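Local atomic coordinates of beta-catenin homolog sys-1 (PDB entry 3C2G), a protein that acts as a beta-catenin-type transcription coregulator in the Wnt signalling asymmetry pathway, binding the TCF transcription factor POP-1 directly. Residues Phe348-Val353 with Cys401-Asn406. Residues are numbered along the deposited sequence; the frame is centred on the assembly and turned at random.
Sequences FLSNVV and CLRTLN
Leu349 meets Thr404 across two neighbouring helices of the armadillo domain, 339-352 and 388-409. Their local axes approach to 8.3 Å and run nearly parallel (21°), a course consistent with the stacked helices that line the groove of an armadillo superhelix. CG of Leu349 lies 3.8 Å from CG2 of Thr404, the two side chains crossing at about a right angle; this methyl stands anti to the Thr404 backbone N, while OG1, beside that N, bonds to the carbonyl oxygen of Asn400. Ser350 points at the other helix, and its CB sits 3.2 Å from Thr404 OG1. OG of Ser350 accepts a hydrogen bond from NH2 of Arg403 (3.0 Å, 150° at the hydrogen) and also bonds to Gly347 O. This OG lies 21° out of the guanidinium plane. NH2 also bonds to Asn400 OD1, its stronger polar partner. An alanine in place of Arg403 would probably deprive Ser350 OG of this donor and leave the water beside Asn351 without its guanidinium mate. Asn351 faces the bound POP-1 peptide, its ND2 bonded to peptide backbone, while its OD1 accepts from that water at 3.1 Å. The water accepts in turn from Arg403 NE, in the guanidinium plane, and Arg403 packs on a basic peptide side chain. Val353 adds an apolar contact, its CG2 standing 4.1 Å from Thr404 CG2.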
loop_
_atom_site.group_PDB
_atom_site.type_symbol
_atom_site.label_atom_id
_atom_site.label_comp_id
_atom_site.label_asym_id
_atom_site.label_seq_id
_atom_site.Cartn_x
_atom_site.Cartn_y
_atom_site.Cartn_z
ATOM N N PHE A 348 -9.346 1.148 5.164
ATOM C CA PHE A 348 -9.743 -0.171 5.622
ATOM C C PHE A 348 -11.255 -0.295 5.913
ATOM O O PHE A 348 -11.885 -1.295 5.564
ATOM C CB PHE A 348 -8.938 -0.544 6.873
ATOM C CG PHE A 348 -9.377 -1.822 7.507
ATOM C CD1 PHE A 348 -8.874 -3.035 7.072
ATOM C CD2 PHE A 348 -10.323 -1.819 8.520
ATOM C CE1 PHE A 348 -9.291 -4.235 7.663
ATOM C CE2 PHE A 348 -10.759 -3.002 9.099
ATOM C CZ PHE A 348 -10.239 -4.210 8.678
ATOM N N LEU A 349 -11.809 0.707 6.585
ATOM C CA LEU A 349 -13.211 0.730 6.945
ATOM C C LEU A 349 -14.089 0.665 5.694
ATOM O O LEU A 349 -15.024 -0.133 5.623
ATOM C CB LEU A 349 -13.501 2.005 7.744
ATOM C CG LEU A 349 -14.879 2.165 8.377
ATOM C CD1 LEU A 349 -15.232 0.979 9.307
ATOM C CD2 LEU A 349 -14.969 3.514 9.107
ATOM N N SER A 350 -13.742 1.463 4.688
ATOM C CA SER A 350 -14.516 1.520 3.443
ATOM C C SER A 350 -14.599 0.182 2.733
ATOM O O SER A 350 -15.663 -0.168 2.238
ATOM C CB SER A 350 -13.972 2.583 2.498
ATOM O OG SER A 350 -12.654 2.259 2.108
ATOM N N ASN A 351 -13.492 -0.566 2.698
ATOM C CA ASN A 351 -13.489 -1.897 2.085
ATOM C C ASN A 351 -14.133 -2.970 2.952
ATOM O O ASN A 351 -14.818 -3.854 2.437
ATOM C CB ASN A 351 -12.079 -2.350 1.714
ATOM C CG ASN A 351 -11.505 -1.592 0.537
ATOM O OD1 ASN A 351 -12.230 -1.104 -0.324
ATOM N ND2 ASN A 351 -10.178 -1.492 0.494
ATOM N N VAL A 352 -13.909 -2.913 4.263
ATOM C CA VAL A 352 -14.370 -4.002 5.124
ATOM C C VAL A 352 -15.905 -4.048 5.192
ATOM O O VAL A 352 -16.472 -5.133 5.293
ATOM C CB VAL A 352 -13.733 -3.977 6.540
ATOM C CG1 VAL A 352 -14.446 -2.995 7.474
ATOM C CG2 VAL A 352 -13.732 -5.358 7.159
ATOM N N VAL A 353 -16.563 -2.885 5.136
ATOM C CA VAL A 353 -18.015 -2.852 5.222
ATOM C C VAL A 353 -18.638 -3.230 3.893
ATOM O O VAL A 353 -19.805 -3.603 3.850
ATOM C CB VAL A 353 -18.591 -1.477 5.696
ATOM C CG1 VAL A 353 -18.017 -1.074 7.050
ATOM C CG2 VAL A 353 -18.380 -0.373 4.652
ATOM N N CYS A 401 -13.916 8.392 3.689
ATOM C CA CYS A 401 -15.061 8.503 4.593
ATOM C C CYS A 401 -16.396 8.468 3.846
ATOM O O CYS A 401 -17.286 7.707 4.207
ATOM C CB CYS A 401 -14.950 9.743 5.468
ATOM S SG CYS A 401 -13.610 9.683 6.704
ATOM N N LEU A 402 -16.499 9.243 2.771
ATOM C CA LEU A 402 -17.704 9.303 1.959
ATOM C C LEU A 402 -17.981 8.002 1.229
ATOM O O LEU A 402 -19.146 7.631 1.023
ATOM C CB LEU A 402 -17.626 10.451 0.962
ATOM C CG LEU A 402 -17.499 11.859 1.536
ATOM C CD1 LEU A 402 -17.217 12.787 0.394
ATOM C CD2 LEU A 402 -18.743 12.327 2.319
ATOM N N ARG A 403 -16.928 7.299 0.832
ATOM C CA ARG A 403 -17.109 5.973 0.231
ATOM C C ARG A 403 -17.672 4.992 1.281
ATOM O O ARG A 403 -18.506 4.147 0.980
ATOM C CB ARG A 403 -15.793 5.468 -0.366
ATOM C CG ARG A 403 -15.956 4.688 -1.661
ATOM C CD ARG A 403 -14.607 4.272 -2.318
ATOM N NE ARG A 403 -13.614 3.854 -1.331
ATOM C CZ ARG A 403 -12.517 4.547 -1.044
ATOM N NH1 ARG A 403 -12.258 5.683 -1.698
ATOM N NH2 ARG A 403 -11.684 4.105 -0.097
ATOM N N THR A 404 -17.241 5.127 2.526
ATOM C CA THR A 404 -17.801 4.308 3.583
ATOM C C THR A 404 -19.267 4.670 3.811
ATOM O O THR A 404 -20.103 3.776 3.953
ATOM C CB THR A 404 -17.024 4.463 4.892
ATOM O OG1 THR A 404 -15.636 4.253 4.630
ATOM C CG2 THR A 404 -17.525 3.470 5.942
ATOM N N LEU A 405 -19.567 5.970 3.830
ATOM C CA LEU A 405 -20.939 6.444 3.970
ATOM C C LEU A 405 -21.836 5.827 2.916
ATOM O O LEU A 405 -22.906 5.330 3.232
ATOM C CB LEU A 405 -21.031 7.978 3.900
ATOM C CG LEU A 405 -22.433 8.621 4.066
ATOM C CD1 LEU A 405 -23.048 8.262 5.400
ATOM C CD2 LEU A 405 -22.406 10.149 3.895
ATOM N N ASN A 406 -21.372 5.842 1.674
ATOM C CA ASN A 406 -22.146 5.380 0.535
ATOM C C ASN A 406 -22.441 3.891 0.589
ATOM O O ASN A 406 -23.526 3.460 0.198
ATOM C CB ASN A 406 -21.450 5.758 -0.774
ATOM C CG ASN A 406 -21.345 7.278 -0.975
ATOM O OD1 ASN A 406 -21.930 8.068 -0.226
ATOM N ND2 ASN A 406 -20.595 7.685 -1.997
HETATM O O HOH W 1 -14.082 1.313 -0.703
#